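Local coordinates for protein acyl-CoA dehydrogenase (Slackia heliotrinireducens, PDB 4RM7) that belongs to the acyl-CoA dehydrogenase family, whose members combine mainly helical N- and C-terminal domains with a beta-sheet middle domain, at residues V152-K157 with R216-E221; A125-E130 with M158-G163. All blocks are in the same frame, centred on the assembly; numbering follows the deposited sequence.

Contact 1: V152-K157 with R216-E221; sequences VMNGTK and RFDNVE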
# COMPACT_ATOMS: atom_id res chain seq x y z
N VAL A 152 -22.55 -34.53 -31.31
CA VAL A 152 -21.49 -33.64 -31.74
C VAL A 152 -21.16 -32.53 -30.74
O VAL A 152 -22.04 -31.85 -30.25
CB VAL A 152 -21.86 -33.02 -33.09
CG1 VAL A 152 -22.97 -32.01 -32.92
CG2 VAL A 152 -20.64 -32.40 -33.74
N MSE A 153 -19.87 -32.36 -30.46
CA MSE A 153 -19.43 -31.40 -29.46
C MSE A 153 -18.78 -30.16 -30.07
O MSE A 153 -17.95 -30.27 -30.98
CB MSE A 153 -18.47 -32.08 -28.48
CG MSE A 153 -17.91 -31.12 -27.42
SE MSE A 153 -16.56 -31.93 -26.24
CE MSE A 153 -17.72 -32.95 -25.05
N ASN A 154 -19.17 -28.99 -29.57
CA ASN A 154 -18.64 -27.71 -30.04
C ASN A 154 -18.40 -26.78 -28.87
O ASN A 154 -19.28 -26.58 -28.03
CB ASN A 154 -19.58 -27.05 -31.04
CG ASN A 154 -19.53 -27.71 -32.40
OD1 ASN A 154 -18.56 -27.55 -33.15
ND2 ASN A 154 -20.59 -28.45 -32.73
N GLY A 155 -17.20 -26.20 -28.83
CA GLY A 155 -16.80 -25.33 -27.75
C GLY A 155 -15.31 -25.10 -27.76
O GLY A 155 -14.59 -25.68 -28.58
N THR A 156 -14.85 -24.25 -26.86
CA THR A 156 -13.44 -23.89 -26.75
C THR A 156 -13.06 -23.84 -25.28
O THR A 156 -13.67 -23.12 -24.49
CB THR A 156 -13.13 -22.54 -27.39
OG1 THR A 156 -13.17 -22.66 -28.81
CG2 THR A 156 -11.74 -22.06 -27.00
N LYS A 157 -12.05 -24.62 -24.91
CA LYS A 157 -11.60 -24.63 -23.54
C LYS A 157 -10.27 -23.93 -23.45
O LYS A 157 -9.44 -24.01 -24.35
CB LYS A 157 -11.52 -26.06 -23.02
CG LYS A 157 -12.86 -26.74 -22.93
CD LYS A 157 -13.81 -26.03 -21.99
CE LYS A 157 -15.07 -26.86 -21.80
NZ LYS A 157 -16.06 -26.27 -20.84
N ARG A 216 -9.80 -26.19 -29.02
CA ARG A 216 -11.06 -25.99 -29.70
C ARG A 216 -11.63 -27.34 -30.13
O ARG A 216 -10.92 -28.19 -30.68
CB ARG A 216 -10.89 -25.08 -30.92
CG ARG A 216 -12.19 -24.53 -31.53
CD ARG A 216 -12.12 -24.42 -33.06
NE ARG A 216 -10.74 -24.31 -33.55
CZ ARG A 216 -10.34 -24.52 -34.81
NH1 ARG A 216 -11.21 -24.86 -35.76
NH2 ARG A 216 -9.06 -24.39 -35.12
N PHE A 217 -12.92 -27.53 -29.87
CA PHE A 217 -13.65 -28.68 -30.36
C PHE A 217 -14.55 -28.23 -31.51
O PHE A 217 -15.50 -27.47 -31.32
CB PHE A 217 -14.45 -29.31 -29.22
CG PHE A 217 -13.60 -29.75 -28.06
CD1 PHE A 217 -13.23 -31.08 -27.92
CD2 PHE A 217 -13.17 -28.82 -27.11
CE1 PHE A 217 -12.43 -31.48 -26.85
CE2 PHE A 217 -12.37 -29.21 -26.03
CZ PHE A 217 -11.99 -30.55 -25.90
N ASP A 218 -14.21 -28.69 -32.72
CA ASP A 218 -14.95 -28.33 -33.93
C ASP A 218 -15.72 -29.54 -34.45
O ASP A 218 -15.13 -30.42 -35.08
CB ASP A 218 -13.99 -27.79 -35.00
CG ASP A 218 -14.66 -27.62 -36.36
OD1 ASP A 218 -15.87 -27.30 -36.41
OD2 ASP A 218 -13.96 -27.81 -37.38
N ASN A 219 -17.02 -29.57 -34.18
CA ASN A 219 -17.90 -30.72 -34.48
C ASN A 219 -17.26 -32.07 -34.18
O ASN A 219 -17.05 -32.86 -35.08
CB ASN A 219 -18.36 -30.70 -35.94
CG ASN A 219 -19.32 -29.58 -36.23
OD1 ASN A 219 -20.30 -29.40 -35.52
ND2 ASN A 219 -19.03 -28.80 -37.27
N VAL A 220 -16.94 -32.33 -32.92
CA VAL A 220 -16.31 -33.59 -32.58
C VAL A 220 -17.34 -34.64 -32.22
O VAL A 220 -18.18 -34.42 -31.35
CB VAL A 220 -15.32 -33.42 -31.43
CG1 VAL A 220 -14.69 -34.76 -31.08
CG2 VAL A 220 -14.26 -32.41 -31.82
N GLU A 221 -17.29 -35.77 -32.91
CA GLU A 221 -18.19 -36.89 -32.63
C GLU A 221 -17.84 -37.52 -31.29
O GLU A 221 -16.73 -38.01 -31.09
CB GLU A 221 -18.11 -37.95 -33.72
CG GLU A 221 -18.48 -37.45 -35.09
CD GLU A 221 -19.16 -38.52 -35.93
OE1 GLU A 221 -19.27 -39.69 -35.48
OE2 GLU A 221 -19.60 -38.17 -37.04
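Met153 and Phe217 meet on one face of an antiparallel strand pair in the beta-sheet middle domain of the acyl-CoA dehydrogenase fold, a pair interrupted by a beta bulge. Met153 is modelled as selenomethionine; its SE lies over one face of the Phe217 ring, 4.2 Å from the centroid, a Met-aromatic contact. Extended chi1 and chi2 (178° and -176°) carry SE out over the ring, the two side chains lying side by side; the bend at chi3 only turns CE. Lys157 CG approaches the ring obliquely, 4.0 Å from Phe217 CE2, while Gly155 O sits at the ring edge in its plane. The backbone bonds come as two reciprocal pairs, Met153 with Val220 and Gly155 with Phe217. The tighter bond of the second pair, Phe217 N to Gly155 O, is 2.8 Å long. Between the pairs the register slips by one residue, and Asn154 faces both Asp218 and Asn219. Here side chains extend the bonding: Asn219 N donates to Asn154 OD1 at 2.7 Å, and Asn154 ND2 donates to Asn219 OD1 at 3.0 Å. The amide planes stand almost perpendicular, 89° apart; each donor lies above the carbonyl plane of its acceptor. Two bonds thus hold the Asn154 amide across the bulge. On the face opposite Phe217, Val152 CG2 packs against Asn219 CA, and Thr156 OG1 lies 3.4 Å from Arg216 CG. Farther out, Leu169 and Val171 of strand 168-175 pack against Phe217. The end of Arg216 leads away from 152-157 and makes a cation-pi contact with Tyr198. Lys157 NZ forms a salt bridge with Glu130 OE1 and hydrogen bonds with Ser172 OG and Ile128 O.

Contact 2: A125-E130 with M158-G163; sequences ALAISE and MFVNNG
Val160, which begins a type II beta turn to Gly163 at the end of strand 151-161 in the beta-sheet middle domain, turns both methyls to strand residues 125-127. The two segments run in nearly opposite directions, 163° apart, but touch through side chains more than through regular sheet bonding. With CG1 anti to the backbone N (chi1 179°), the valine sets its two methyls side by side along one side of the strand: CG2 packs on Ala127 CB at 3.8 Å, while CG1 faces Leu126 O at 3.6 Å and lies 4.2 Å from Ala125 CB. Val160 also touches Val215 of strand 212-221, and Ala125 and Ala127 are bonded through their backbones to strand 168-175. Farther along, Met158 N donates to Ser129 O at 2.8 Å, the one hydrogen bond across the contact, with the donor tilted 34° from the carbonyl plane. Met158, a selenomethionine, folds back over its neighbour, its CG above the centre of the Phe159 ring. Ser129 CB meets the same ring at its edge, 4.4 Å from Phe159 CD2. Met158 and Phe159 also pack on Arg344 and Gly343 of the second subunit, so this corner of the chain forms part of a subunit interface. In the turn, Gly163 N bonds back to Val160 O at 2.8 Å, and the carbonyl of Asn161 projects toward Ala125 CB.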
# COMPACT_ATOMS: atom_id res chain seq x y z
N ALA A 125 -6.39 -34.81 -19.41
CA ALA A 125 -6.28 -33.41 -19.05
C ALA A 125 -7.64 -32.77 -18.90
O ALA A 125 -8.51 -32.99 -19.71
CB ALA A 125 -5.45 -32.66 -20.06
N LEU A 126 -7.81 -31.98 -17.85
CA LEU A 126 -9.08 -31.37 -17.49
C LEU A 126 -9.36 -30.14 -18.34
O LEU A 126 -8.54 -29.23 -18.39
CB LEU A 126 -9.02 -31.00 -16.01
CG LEU A 126 -10.24 -30.49 -15.25
CD1 LEU A 126 -11.39 -31.49 -15.31
CD2 LEU A 126 -9.83 -30.23 -13.82
N ALA A 127 -10.49 -30.09 -19.03
CA ALA A 127 -10.80 -28.92 -19.85
C ALA A 127 -12.13 -28.30 -19.49
O ALA A 127 -13.18 -28.78 -19.92
CB ALA A 127 -10.78 -29.30 -21.32
N ILE A 128 -12.09 -27.21 -18.72
CA ILE A 128 -13.30 -26.61 -18.16
C ILE A 128 -13.49 -25.12 -18.48
O ILE A 128 -14.58 -24.71 -18.89
CB ILE A 128 -13.31 -26.73 -16.66
CG1 ILE A 128 -12.92 -28.13 -16.21
CG2 ILE A 128 -14.69 -26.39 -16.13
CD1 ILE A 128 -12.83 -28.23 -14.70
N SER A 129 -12.47 -24.30 -18.26
CA SER A 129 -12.60 -22.85 -18.44
C SER A 129 -12.95 -22.43 -19.86
O SER A 129 -12.43 -23.00 -20.82
CB SER A 129 -11.31 -22.15 -18.02
OG SER A 129 -10.88 -22.58 -16.73
N GLU A 130 -13.80 -21.43 -20.00
CA GLU A 130 -14.14 -20.87 -21.32
C GLU A 130 -13.88 -19.37 -21.35
O GLU A 130 -14.02 -18.69 -20.33
CB GLU A 130 -15.60 -21.15 -21.67
CG GLU A 130 -16.10 -22.49 -21.23
CD GLU A 130 -17.03 -23.12 -22.24
OE1 GLU A 130 -17.47 -24.26 -21.99
OE2 GLU A 130 -17.31 -22.48 -23.27
N MSE A 158 -10.10 -23.22 -22.34
CA MSE A 158 -8.97 -22.32 -22.14
C MSE A 158 -8.14 -22.81 -20.97
O MSE A 158 -8.65 -23.48 -20.08
CB MSE A 158 -9.48 -20.91 -21.89
CG MSE A 158 -8.50 -19.80 -22.16
SE MSE A 158 -9.40 -18.32 -23.05
CE MSE A 158 -9.93 -19.27 -24.67
N PHE A 159 -6.85 -22.49 -20.98
CA PHE A 159 -5.96 -22.82 -19.87
C PHE A 159 -6.00 -24.31 -19.53
O PHE A 159 -6.12 -24.69 -18.37
CB PHE A 159 -6.32 -21.97 -18.64
CG PHE A 159 -6.47 -20.49 -18.93
CD1 PHE A 159 -5.44 -19.77 -19.51
CD2 PHE A 159 -7.65 -19.82 -18.60
CE1 PHE A 159 -5.58 -18.40 -19.77
CE2 PHE A 159 -7.80 -18.46 -18.87
CZ PHE A 159 -6.76 -17.74 -19.45
N VAL A 160 -5.93 -25.16 -20.54
CA VAL A 160 -5.99 -26.60 -20.34
C VAL A 160 -4.60 -27.13 -20.05
O VAL A 160 -3.79 -27.27 -20.97
CB VAL A 160 -6.56 -27.33 -21.57
CG1 VAL A 160 -6.59 -28.83 -21.35
CG2 VAL A 160 -7.95 -26.78 -21.92
N ASN A 161 -4.32 -27.43 -18.78
CA ASN A 161 -3.02 -27.97 -18.42
C ASN A 161 -2.71 -29.21 -19.22
O ASN A 161 -3.51 -30.15 -19.26
CB ASN A 161 -2.91 -28.30 -16.94
CG ASN A 161 -1.72 -29.21 -16.64
OD1 ASN A 161 -1.86 -30.42 -16.47
ND2 ASN A 161 -0.52 -28.62 -16.61
N ASN A 162 -1.55 -29.20 -19.86
CA ASN A 162 -1.11 -30.27 -20.76
C ASN A 162 -2.13 -30.60 -21.86
O ASN A 162 -2.19 -31.73 -22.35
CB ASN A 162 -0.76 -31.54 -19.99
CG ASN A 162 0.10 -32.51 -20.82
OD1 ASN A 162 0.87 -32.09 -21.70
ND2 ASN A 162 -0.06 -33.80 -20.57
N GLY A 163 -2.90 -29.60 -22.26
CA GLY A 163 -3.90 -29.79 -23.29
C GLY A 163 -3.33 -30.26 -24.61
O GLY A 163 -3.95 -31.02 -25.33

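Overall arrangement
Contacts 1 and 2 lie in the middle domain, on the same side of the chain's centre, with their own centres about 13 Å apart. Both use strand 151-161: segment 152-157 runs directly into 158-163. Along the chain the segments come in the order 125-130, 152-157, 158-163, 216-221, so the two contacts alternate. Strand 151-161 keeps 212-221 as its sheet neighbour through both, while its far end also meets 125-130, whose strand 124-127 pairs with 168-175. The side chain of Lys157 reaches from contact 1 to the loop of contact 2. One strand, broken by a bulge or short loop, thus runs from the outer part of the sheet to the interface with the second subunit.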